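Local coordinates for phage-like element PBSX protein XepA (Bacillus subtilis, PDB 6IA5) that is of unknown function, does not seem to take part in host cell lysis although its prophage carries it in a lytic cassette, and assembles as a pentamer, at residues E[203-208]-E[271-276]; E[178-183]-E[259-264]; E[231-236]-E[246-251]; E[214-219]-E[240-245]. All coordinates share one frame; numbering follows the deposited sequence.

Contact 1. Residues E[203-208]-E[271-276]; sequences VEVYGT and LSVKGT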
# COMPACT_ATOMS: atom_id res chain seq x y z
N VAL E 203 -8.29 -7.65 -38.24
CA VAL E 203 -9.65 -7.69 -38.77
C VAL E 203 -9.79 -8.90 -39.68
O VAL E 203 -9.02 -9.05 -40.63
CB VAL E 203 -10.02 -6.42 -39.57
CG1 VAL E 203 -11.43 -6.54 -40.15
CG2 VAL E 203 -9.91 -5.14 -38.76
N GLU E 204 -10.81 -9.73 -39.40
CA GLU E 204 -11.14 -10.86 -40.25
C GLU E 204 -12.36 -10.54 -41.10
O GLU E 204 -13.35 -10.00 -40.61
CB GLU E 204 -11.39 -12.11 -39.39
CG GLU E 204 -11.28 -13.38 -40.23
CD GLU E 204 -11.67 -14.69 -39.58
OE1 GLU E 204 -11.72 -14.73 -38.32
OE2 GLU E 204 -11.92 -15.67 -40.34
N VAL E 205 -12.28 -10.89 -42.39
CA VAL E 205 -13.35 -10.73 -43.37
C VAL E 205 -13.74 -12.14 -43.83
O VAL E 205 -12.89 -12.90 -44.29
CB VAL E 205 -12.88 -9.87 -44.57
CG1 VAL E 205 -13.98 -9.72 -45.62
CG2 VAL E 205 -12.34 -8.51 -44.12
N TYR E 206 -15.03 -12.49 -43.68
CA TYR E 206 -15.46 -13.84 -43.98
C TYR E 206 -16.97 -13.88 -44.22
O TYR E 206 -17.72 -13.10 -43.64
CB TYR E 206 -15.07 -14.81 -42.85
CG TYR E 206 -15.68 -14.48 -41.52
CD1 TYR E 206 -15.12 -13.51 -40.70
CD2 TYR E 206 -16.80 -15.15 -41.05
CE1 TYR E 206 -15.67 -13.19 -39.47
CE2 TYR E 206 -17.35 -14.86 -39.80
CZ TYR E 206 -16.79 -13.87 -39.02
OH TYR E 206 -17.31 -13.53 -37.80
N GLY E 207 -17.39 -14.83 -45.07
CA GLY E 207 -18.79 -15.13 -45.28
C GLY E 207 -19.06 -15.77 -46.64
O GLY E 207 -18.13 -16.20 -47.32
N THR E 208 -20.33 -15.77 -47.05
CA THR E 208 -20.78 -16.45 -48.26
C THR E 208 -20.77 -15.51 -49.47
O THR E 208 -20.84 -15.99 -50.59
CB THR E 208 -22.19 -17.03 -48.10
OG1 THR E 208 -23.01 -15.95 -47.65
CG2 THR E 208 -22.28 -18.13 -47.07
N LEU E 271 -21.67 -11.11 -45.51
CA LEU E 271 -20.28 -10.91 -45.10
C LEU E 271 -20.24 -10.44 -43.65
O LEU E 271 -21.00 -9.56 -43.27
CB LEU E 271 -19.61 -9.89 -46.05
CG LEU E 271 -18.08 -9.86 -46.01
CD1 LEU E 271 -17.50 -11.09 -46.71
CD2 LEU E 271 -17.54 -8.61 -46.67
N SER E 272 -19.37 -11.07 -42.87
CA SER E 272 -19.06 -10.60 -41.53
C SER E 272 -17.67 -9.97 -41.54
O SER E 272 -16.78 -10.42 -42.25
CB SER E 272 -19.12 -11.74 -40.54
OG SER E 272 -20.45 -12.25 -40.43
N VAL E 273 -17.51 -8.92 -40.73
CA VAL E 273 -16.24 -8.24 -40.55
C VAL E 273 -16.07 -7.98 -39.05
O VAL E 273 -16.82 -7.20 -38.47
CB VAL E 273 -16.15 -6.93 -41.35
CG1 VAL E 273 -14.76 -6.31 -41.19
CG2 VAL E 273 -16.47 -7.13 -42.84
N LYS E 274 -15.11 -8.67 -38.46
CA LYS E 274 -14.93 -8.61 -37.01
C LYS E 274 -13.44 -8.59 -36.72
O LYS E 274 -12.66 -9.15 -37.48
CB LYS E 274 -15.53 -9.86 -36.35
CG LYS E 274 -17.02 -10.02 -36.60
CD LYS E 274 -17.66 -11.06 -35.73
CE LYS E 274 -19.12 -11.25 -36.08
NZ LYS E 274 -19.67 -12.39 -35.31
N GLY E 275 -13.07 -7.97 -35.59
CA GLY E 275 -11.66 -7.89 -35.26
C GLY E 275 -11.37 -7.94 -33.77
O GLY E 275 -12.28 -7.98 -32.95
N THR E 276 -10.07 -7.93 -33.46
CA THR E 276 -9.54 -7.87 -32.11
C THR E 276 -8.54 -6.72 -32.04
O THR E 276 -7.59 -6.69 -32.83
CB THR E 276 -8.86 -9.19 -31.75
OG1 THR E 276 -9.84 -10.23 -31.87
CG2 THR E 276 -8.27 -9.18 -30.35
O HOH W 1 -20.18 -14.18 -42.36
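Strands 203-207 and 271-276 run antiparallel with their axes 4.5 Å apart at closest approach and 161° between their directions, tied by two pairs of backbone hydrogen bonds, Glu-204 with Lys-274 and Tyr-206 with Ser-272. The shortest are Glu-204 N to Lys-274 O and Ser-272 N to Tyr-206 O, both 2.7 Å. On the sheet face that carries Tyr-206 and Ser-272, Tyr-206 CG sits in the crowded position between backbone N and carbonyl carbon (chi1 61°), which swings the ring across the neighbouring strand. Ser-272 CB lies under one ring face, 3.8 Å from the centroid, in a CH-pi contact. Beyond it the phenol OH meets the extended lysine chain, with Lys-274 CD 3.2 Å from Tyr-206 OH; the ammonium itself goes on to a salt bridge with Glu-182. Ser-272 OG bonds Asn-183 N and a water that donates to Tyr-206 O. The opposite face is apolar: Val-203 CG1 presses on Val-273 CG1 at a tight 3.5 Å, and the end of Leu-271 comes round to meet Val-205 CG1 with CD2 at 3.9 Å. Val-203 and Val-273 also reach Met-261 of strand 258-267. The apolar face lines the inside of the curled antiparallel sheet, and the polar one packs against the second subunit.

Contact 2. Residues E[178-183]-E[259-264]; sequences FVFHEN and IIMEII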
# COMPACT_ATOMS: atom_id res chain seq x y z
N PHE E 178 -14.50 -6.81 -31.57
CA PHE E 178 -15.44 -5.82 -32.07
C PHE E 178 -16.09 -6.32 -33.35
O PHE E 178 -15.44 -6.97 -34.16
CB PHE E 178 -14.75 -4.47 -32.26
CG PHE E 178 -15.70 -3.37 -32.67
CD1 PHE E 178 -16.41 -2.65 -31.72
CD2 PHE E 178 -15.91 -3.08 -34.02
CE1 PHE E 178 -17.31 -1.66 -32.10
CE2 PHE E 178 -16.80 -2.08 -34.40
CZ PHE E 178 -17.51 -1.38 -33.44
N VAL E 179 -17.38 -6.00 -33.51
CA VAL E 179 -18.13 -6.40 -34.69
C VAL E 179 -18.34 -5.17 -35.57
O VAL E 179 -19.03 -4.24 -35.17
CB VAL E 179 -19.46 -7.08 -34.32
CG1 VAL E 179 -20.29 -7.42 -35.56
CG2 VAL E 179 -19.24 -8.30 -33.44
N PHE E 180 -17.74 -5.18 -36.76
CA PHE E 180 -17.96 -4.10 -37.71
C PHE E 180 -19.25 -4.40 -38.47
O PHE E 180 -20.05 -3.50 -38.68
CB PHE E 180 -16.78 -3.96 -38.67
CG PHE E 180 -15.48 -3.60 -37.99
CD1 PHE E 180 -15.14 -2.28 -37.78
CD2 PHE E 180 -14.60 -4.60 -37.55
CE1 PHE E 180 -13.94 -1.94 -37.17
CE2 PHE E 180 -13.41 -4.26 -36.93
CZ PHE E 180 -13.08 -2.94 -36.74
N HIS E 181 -19.39 -5.66 -38.90
CA HIS E 181 -20.51 -6.19 -39.65
C HIS E 181 -20.70 -7.65 -39.24
O HIS E 181 -19.74 -8.39 -39.04
CB HIS E 181 -20.24 -6.20 -41.16
CG HIS E 181 -20.07 -4.85 -41.77
ND1 HIS E 181 -21.13 -4.09 -42.22
CD2 HIS E 181 -18.96 -4.11 -42.02
CE1 HIS E 181 -20.71 -2.96 -42.73
NE2 HIS E 181 -19.37 -2.95 -42.62
N GLU E 182 -21.97 -8.06 -39.13
CA GLU E 182 -22.29 -9.47 -38.94
C GLU E 182 -23.36 -9.87 -39.96
O GLU E 182 -24.48 -9.37 -39.90
CB GLU E 182 -22.82 -9.65 -37.53
CG GLU E 182 -23.25 -11.07 -37.22
CD GLU E 182 -23.23 -11.33 -35.74
OE1 GLU E 182 -24.00 -10.70 -34.98
OE2 GLU E 182 -22.37 -12.12 -35.35
N ASN E 183 -22.99 -10.74 -40.89
CA ASN E 183 -23.92 -11.25 -41.89
C ASN E 183 -24.57 -10.10 -42.66
O ASN E 183 -25.78 -10.12 -42.91
CB ASN E 183 -24.96 -12.17 -41.26
CG ASN E 183 -24.33 -13.37 -40.62
OD1 ASN E 183 -23.44 -13.99 -41.19
ND2 ASN E 183 -24.78 -13.69 -39.42
N ILE E 259 -12.24 3.30 -36.01
CA ILE E 259 -11.91 2.53 -37.20
C ILE E 259 -13.21 2.01 -37.80
O ILE E 259 -14.08 1.49 -37.09
CB ILE E 259 -10.93 1.37 -36.86
CG1 ILE E 259 -9.62 1.87 -36.24
CG2 ILE E 259 -10.71 0.48 -38.08
CD1 ILE E 259 -8.83 2.82 -37.11
N ILE E 260 -13.35 2.17 -39.11
CA ILE E 260 -14.55 1.73 -39.81
C ILE E 260 -14.10 0.81 -40.95
O ILE E 260 -13.17 1.14 -41.69
CB ILE E 260 -15.34 2.95 -40.32
CG1 ILE E 260 -15.93 3.75 -39.15
CG2 ILE E 260 -16.41 2.51 -41.29
CD1 ILE E 260 -16.44 5.12 -39.53
N MET E 261 -14.79 -0.33 -41.07
CA MET E 261 -14.57 -1.25 -42.17
C MET E 261 -15.83 -1.27 -43.02
O MET E 261 -16.77 -2.00 -42.71
CB MET E 261 -14.32 -2.66 -41.60
CG MET E 261 -13.06 -2.71 -40.73
SD MET E 261 -11.62 -2.77 -41.83
CE MET E 261 -10.54 -1.57 -41.04
N GLU E 262 -15.85 -0.45 -44.07
CA GLU E 262 -17.07 -0.20 -44.81
C GLU E 262 -17.23 -1.24 -45.91
O GLU E 262 -16.32 -1.47 -46.72
CB GLU E 262 -17.04 1.22 -45.40
CG GLU E 262 -18.12 1.48 -46.43
CD GLU E 262 -18.19 2.92 -46.94
OE1 GLU E 262 -17.24 3.69 -46.71
OE2 GLU E 262 -19.20 3.29 -47.53
N ILE E 263 -18.42 -1.86 -45.97
CA ILE E 263 -18.75 -2.66 -47.13
C ILE E 263 -19.24 -1.72 -48.22
O ILE E 263 -20.31 -1.12 -48.08
CB ILE E 263 -19.75 -3.78 -46.79
CG1 ILE E 263 -19.16 -4.76 -45.77
CG2 ILE E 263 -20.17 -4.51 -48.06
CD1 ILE E 263 -20.14 -5.73 -45.18
N ILE E 264 -18.42 -1.58 -49.27
CA ILE E 264 -18.65 -0.69 -50.40
C ILE E 264 -19.70 -1.32 -51.30
O ILE E 264 -20.58 -0.65 -51.83
CB ILE E 264 -17.33 -0.42 -51.17
CG1 ILE E 264 -16.36 0.42 -50.34
CG2 ILE E 264 -17.59 0.22 -52.53
CD1 ILE E 264 -16.92 1.79 -49.96
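Two layers of the curled antiparallel sheet meet here through side chains, where a classic beta bulge, with Phe-180 and His-181 both facing Val-273, turns two consecutive side chains toward strand 258-267. The aromatic contacts come first. Met-261 CG sits over the centre of the Phe-180 ring in a CH-pi contact, 3.6 Å from the centroid and only 11° off the normal. The bent methionine chain carries SD farther out on that side, 5.2 Å from the Phe-180 centroid, a Met-aromatic contact. Phe-178 CD2 lies over the other face, so the phenyl group is held between two side chains. One face of His-181 is covered by Ile-263 CD1, 3.5 Å from the imidazole centroid, a second CH-pi contact, the two chains sliding past each other in opposite directions. Apolar packing is completed by Ile-259 CG2 against Phe-180 CE1, and by Val-203 and Leu-201 of strand 200-207, which also touch the Phe-180 side chain. Polar contact is sparse in this buried place. At the edge of the Phe-180 ring, in its plane, Ile-259 O approaches Phe-180 CE1 to 3.4 Å. The one hydrogen bond between the segments is weak: His-181 NE2 donates to Met-261 O at 2.8 Å, bent to 130°.

Contact 3. Residues E[231-236]-E[246-251]; sequences VKTDDA and AEAWAF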
# COMPACT_ATOMS: atom_id res chain seq x y z
N VAL E 231 -2.17 -4.85 -43.44
CA VAL E 231 -1.27 -5.86 -43.97
C VAL E 231 -1.93 -7.23 -43.83
O VAL E 231 -2.25 -7.66 -42.72
CB VAL E 231 0.09 -5.80 -43.23
CG1 VAL E 231 1.04 -6.88 -43.75
CG2 VAL E 231 0.75 -4.44 -43.41
N LYS E 232 -2.13 -7.91 -44.97
CA LYS E 232 -2.81 -9.20 -44.98
C LYS E 232 -1.88 -10.28 -44.40
O LYS E 232 -0.70 -10.30 -44.71
CB LYS E 232 -3.24 -9.54 -46.42
CG LYS E 232 -4.08 -10.79 -46.55
CD LYS E 232 -5.08 -10.72 -47.65
CE LYS E 232 -4.53 -10.84 -49.04
NZ LYS E 232 -4.05 -12.22 -49.27
N THR E 233 -2.43 -11.19 -43.56
CA THR E 233 -1.56 -12.09 -42.82
C THR E 233 -0.89 -13.12 -43.74
O THR E 233 0.24 -13.52 -43.49
CB THR E 233 -2.27 -12.78 -41.64
OG1 THR E 233 -3.21 -13.72 -42.17
CG2 THR E 233 -2.95 -11.81 -40.68
N ASP E 234 -1.58 -13.58 -44.80
CA ASP E 234 -1.07 -14.73 -45.55
C ASP E 234 0.10 -14.36 -46.45
O ASP E 234 0.99 -15.18 -46.63
CB ASP E 234 -2.14 -15.51 -46.31
CG ASP E 234 -2.98 -14.68 -47.25
OD1 ASP E 234 -2.61 -13.51 -47.50
OD2 ASP E 234 -4.08 -15.16 -47.65
N ASP E 235 0.13 -13.12 -46.99
CA ASP E 235 1.12 -12.78 -48.00
C ASP E 235 1.70 -11.39 -47.80
O ASP E 235 2.45 -10.94 -48.66
CB ASP E 235 0.51 -12.91 -49.41
CG ASP E 235 -0.65 -11.97 -49.67
OD1 ASP E 235 -0.86 -11.06 -48.84
OD2 ASP E 235 -1.36 -12.17 -50.68
N ALA E 236 1.35 -10.70 -46.70
CA ALA E 236 1.89 -9.38 -46.40
C ALA E 236 1.53 -8.33 -47.47
O ALA E 236 2.21 -7.33 -47.60
CB ALA E 236 3.40 -9.44 -46.19
N ALA E 246 -12.21 -14.60 -46.29
CA ALA E 246 -11.42 -15.64 -45.66
C ALA E 246 -9.98 -15.13 -45.50
O ALA E 246 -9.01 -15.82 -45.83
CB ALA E 246 -11.49 -16.96 -46.45
N GLU E 247 -9.85 -13.90 -45.02
CA GLU E 247 -8.55 -13.28 -44.87
C GLU E 247 -8.59 -12.35 -43.65
O GLU E 247 -9.66 -12.00 -43.18
CB GLU E 247 -8.13 -12.58 -46.16
CG GLU E 247 -9.10 -11.53 -46.61
CD GLU E 247 -8.84 -10.82 -47.93
OE1 GLU E 247 -8.28 -11.42 -48.87
OE2 GLU E 247 -9.22 -9.65 -48.02
N ALA E 248 -7.40 -12.01 -43.15
CA ALA E 248 -7.29 -11.13 -42.00
C ALA E 248 -6.24 -10.06 -42.31
O ALA E 248 -5.22 -10.34 -42.93
CB ALA E 248 -6.92 -11.92 -40.77
N TRP E 249 -6.50 -8.85 -41.80
CA TRP E 249 -5.71 -7.67 -42.08
C TRP E 249 -5.29 -7.05 -40.76
O TRP E 249 -6.13 -6.86 -39.89
CB TRP E 249 -6.55 -6.69 -42.90
CG TRP E 249 -6.87 -7.17 -44.29
CD1 TRP E 249 -7.91 -7.96 -44.69
CD2 TRP E 249 -6.11 -6.85 -45.48
NE1 TRP E 249 -7.85 -8.16 -46.05
CE2 TRP E 249 -6.76 -7.49 -46.56
CE3 TRP E 249 -4.96 -6.09 -45.72
CZ2 TRP E 249 -6.30 -7.37 -47.87
CZ3 TRP E 249 -4.50 -5.98 -47.02
CH2 TRP E 249 -5.17 -6.61 -48.08
N ALA E 250 -3.99 -6.72 -40.64
CA ALA E 250 -3.42 -6.13 -39.44
C ALA E 250 -3.25 -4.63 -39.65
O ALA E 250 -2.72 -4.21 -40.68
CB ALA E 250 -2.10 -6.81 -39.11
N PHE E 251 -3.67 -3.83 -38.65
CA PHE E 251 -3.58 -2.38 -38.74
C PHE E 251 -2.90 -1.81 -37.50
O PHE E 251 -3.11 -2.28 -36.39
CB PHE E 251 -4.98 -1.74 -38.77
CG PHE E 251 -5.83 -2.16 -39.94
CD1 PHE E 251 -6.57 -3.33 -39.90
CD2 PHE E 251 -5.87 -1.38 -41.09
CE1 PHE E 251 -7.35 -3.71 -40.98
CE2 PHE E 251 -6.63 -1.77 -42.18
CZ PHE E 251 -7.38 -2.93 -42.12
O HOH W 2 -5.01 -13.49 -44.43
O HOH W 3 -6.14 -15.63 -45.56
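Three backbone hydrogen bonds join these segments. Val-231 N gives to Ala-250 O on a lone pair in the carbonyl plane, and Ala-250 N returns a 2.9 Å bond to Val-231 O from 38° above the Val-231 carbonyl plane, off its lone pairs. Past the strand end, Thr-233 N reaches Ala-248 O at 3.0 Å, nearly along the C=O axis. Lys-232, Asp-234 and Asp-235 form a salt-bridge network within one turn: Lys-232 NZ lies 2.6 Å from Asp-234 OD1, on the syn lone pair, and 3.0 Å from Asp-235 OD2, met from above the carboxylate plane. Bends at chi3 (74°) and chi4 fold the lysine back to them, while its CB lies over the six-membered ring of Trp-249, 3.7 Å from the centroid. Trp-249 NE1 donates in the indole plane to Glu-247 OE2 at 2.8 Å, and that oxygen also bonds Thr-242 OG1. Glu-247 OE1 stands 4.3 Å from Lys-232 NZ, beyond a salt bridge, though the positive charge may help keep the carboxylate ionised. One water accepts from Ala-248 N and donates to Thr-233 OG1; another donates to Asp-234 OD2 and Ala-246 O. Thr-233 OG1 also bonds Pro-227 O of the second subunit. Strand 247-252 lies between 225-232 and 200-207, beginning at a G1 beta bulge where Ala-246 and Glu-247 both face Val-205, with the 233-236 turn at the subunit interface.

Contact 4. Residues E[214-219]-E[240-245]; sequences VKFWGK and SSTLGK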
# COMPACT_ATOMS: atom_id res chain seq x y z
N VAL E 214 -14.47 -4.33 -49.23
CA VAL E 214 -14.35 -3.67 -47.94
C VAL E 214 -13.28 -2.59 -48.05
O VAL E 214 -12.19 -2.86 -48.53
CB VAL E 214 -14.02 -4.67 -46.82
CG1 VAL E 214 -13.91 -3.98 -45.46
CG2 VAL E 214 -15.01 -5.81 -46.79
N LYS E 215 -13.61 -1.38 -47.59
CA LYS E 215 -12.69 -0.26 -47.59
C LYS E 215 -12.34 0.07 -46.15
O LYS E 215 -13.23 0.10 -45.30
CB LYS E 215 -13.32 0.93 -48.30
CG LYS E 215 -12.39 2.09 -48.61
CD LYS E 215 -12.99 3.07 -49.61
CE LYS E 215 -11.98 3.96 -50.34
NZ LYS E 215 -10.80 4.29 -49.51
N PHE E 216 -11.04 0.30 -45.89
CA PHE E 216 -10.53 0.49 -44.54
C PHE E 216 -10.44 1.98 -44.22
O PHE E 216 -9.80 2.74 -44.95
CB PHE E 216 -9.14 -0.15 -44.41
CG PHE E 216 -9.00 -1.55 -44.95
CD1 PHE E 216 -10.05 -2.46 -44.88
CD2 PHE E 216 -7.79 -1.98 -45.50
CE1 PHE E 216 -9.90 -3.77 -45.34
CE2 PHE E 216 -7.65 -3.28 -45.97
CZ PHE E 216 -8.70 -4.17 -45.88
N TRP E 217 -11.08 2.39 -43.11
CA TRP E 217 -11.15 3.80 -42.77
C TRP E 217 -10.76 4.00 -41.31
O TRP E 217 -11.08 3.17 -40.47
CB TRP E 217 -12.57 4.34 -42.92
CG TRP E 217 -13.20 4.33 -44.28
CD1 TRP E 217 -14.22 3.52 -44.69
CD2 TRP E 217 -12.97 5.25 -45.36
NE1 TRP E 217 -14.62 3.85 -45.96
CE2 TRP E 217 -13.88 4.92 -46.39
CE3 TRP E 217 -12.09 6.32 -45.56
CZ2 TRP E 217 -13.92 5.61 -47.61
CZ3 TRP E 217 -12.13 7.01 -46.76
CH2 TRP E 217 -13.03 6.65 -47.77
N GLY E 218 -10.12 5.14 -41.03
CA GLY E 218 -10.00 5.65 -39.68
C GLY E 218 -10.67 7.02 -39.58
O GLY E 218 -10.86 7.70 -40.59
N LYS E 219 -11.05 7.41 -38.36
CA LYS E 219 -11.42 8.80 -38.12
C LYS E 219 -10.49 9.38 -37.07
O LYS E 219 -10.17 8.70 -36.09
CB LYS E 219 -12.87 8.93 -37.64
CG LYS E 219 -13.91 8.63 -38.70
CD LYS E 219 -15.31 8.74 -38.15
CE LYS E 219 -16.37 8.71 -39.23
NZ LYS E 219 -17.70 8.81 -38.57
N SER E 240 -5.50 -0.54 -48.82
CA SER E 240 -6.49 0.23 -48.07
C SER E 240 -7.90 -0.29 -48.36
O SER E 240 -8.88 0.32 -47.93
CB SER E 240 -6.36 1.70 -48.36
OG SER E 240 -6.47 1.91 -49.77
N SER E 241 -7.99 -1.44 -49.04
CA SER E 241 -9.27 -2.09 -49.24
C SER E 241 -9.03 -3.52 -49.73
O SER E 241 -7.89 -3.89 -50.02
CB SER E 241 -10.14 -1.32 -50.22
OG SER E 241 -9.58 -1.42 -51.51
N THR E 242 -10.11 -4.32 -49.77
CA THR E 242 -10.00 -5.68 -50.26
C THR E 242 -11.27 -6.10 -51.00
O THR E 242 -12.37 -5.70 -50.62
CB THR E 242 -9.68 -6.67 -49.13
OG1 THR E 242 -9.45 -7.93 -49.74
CG2 THR E 242 -10.76 -6.80 -48.08
N LEU E 243 -11.08 -6.93 -52.02
CA LEU E 243 -12.13 -7.60 -52.77
C LEU E 243 -12.22 -9.05 -52.30
O LEU E 243 -13.03 -9.81 -52.83
CB LEU E 243 -11.75 -7.57 -54.26
CG LEU E 243 -12.35 -6.55 -55.23
CD1 LEU E 243 -12.90 -5.32 -54.57
CD2 LEU E 243 -11.36 -6.19 -56.31
N GLY E 244 -11.36 -9.45 -51.34
CA GLY E 244 -11.26 -10.83 -50.91
C GLY E 244 -12.04 -11.11 -49.62
O GLY E 244 -12.63 -10.20 -49.03
N LYS E 245 -11.99 -12.38 -49.17
CA LYS E 245 -12.58 -12.80 -47.91
C LYS E 245 -11.83 -14.04 -47.45
O LYS E 245 -10.93 -14.50 -48.16
CB LYS E 245 -14.07 -13.11 -48.11
CG LYS E 245 -14.34 -14.29 -49.03
CD LYS E 245 -15.82 -14.50 -49.26
CE LYS E 245 -16.05 -15.60 -50.28
NZ LYS E 245 -17.40 -16.18 -50.12
O HOH W 4 -9.28 2.96 -47.55
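The phenyl ring of Phe-216 has Ser-241 CA over one face, 3.9 Å from the centroid and displaced toward the rim, a CH-pi contact that backs a short antiparallel ladder between strands 211-219 and 241-242. Thr-242 CG2 comes obliquely to Phe-216 CZ at 4.0 Å, and the same ring meets Phe-251 edge-to-face and Trp-249 with the planes at about 55°, placing it in the aromatic part of the core. Its first torsion (chi1 -48°) sets CG anti to the carbonyl carbon and lays the ring alongside the 240-242 backbone. On the indole of Trp-217, Lys-215 CG covers one face, 3.6 Å above the plane.

The ladder itself has the hydrogen-bonded pair Val-214 with Thr-242, its two bonds running nearly along the C=O axes, then Lys-215 opposite Ser-241 without such bonds. Phe-216 N closes it by donating to Ser-240 O at 3.0 Å, from 34° above the carbonyl plane. That oxygen is gripped a second time, by a water that also donates to Phe-216 O and accepts from Lys-215 NZ, so the water ties the lysine end to the carbonyls of Phe-216 and Ser-240; an acetate ion lies close to its side chain too. Where the short strand ends, Thr-242 OG1, anti to its backbone N, bonds Glu-247 OE2 and also caps an ST turn: Gly-244 N donates to Thr-242 OG1 at 2.9 Å.

In the fold
All four contacts lie within one C-terminal, all-beta domain, some 40 to 46 Å from the centre of this elongated chain, with their centres 8 to 16 Å apart; contacts 1 and 2 are nearest each other, 2 and 3 farthest. They share one curled antiparallel sheet. Contact 2 opens first along the chain and crosses contact 1; contacts 3 and 4 cross each other, and both nest inside the loops closed by 1 and 2. Strand 200-207 joins contact 1 to contact 3, and strand 211-219 pairs with 258-267 between contacts 4 and 2. Contacts 1 and 3 also touch the second subunit, so the same sheet serves both domain core and pentamer interface.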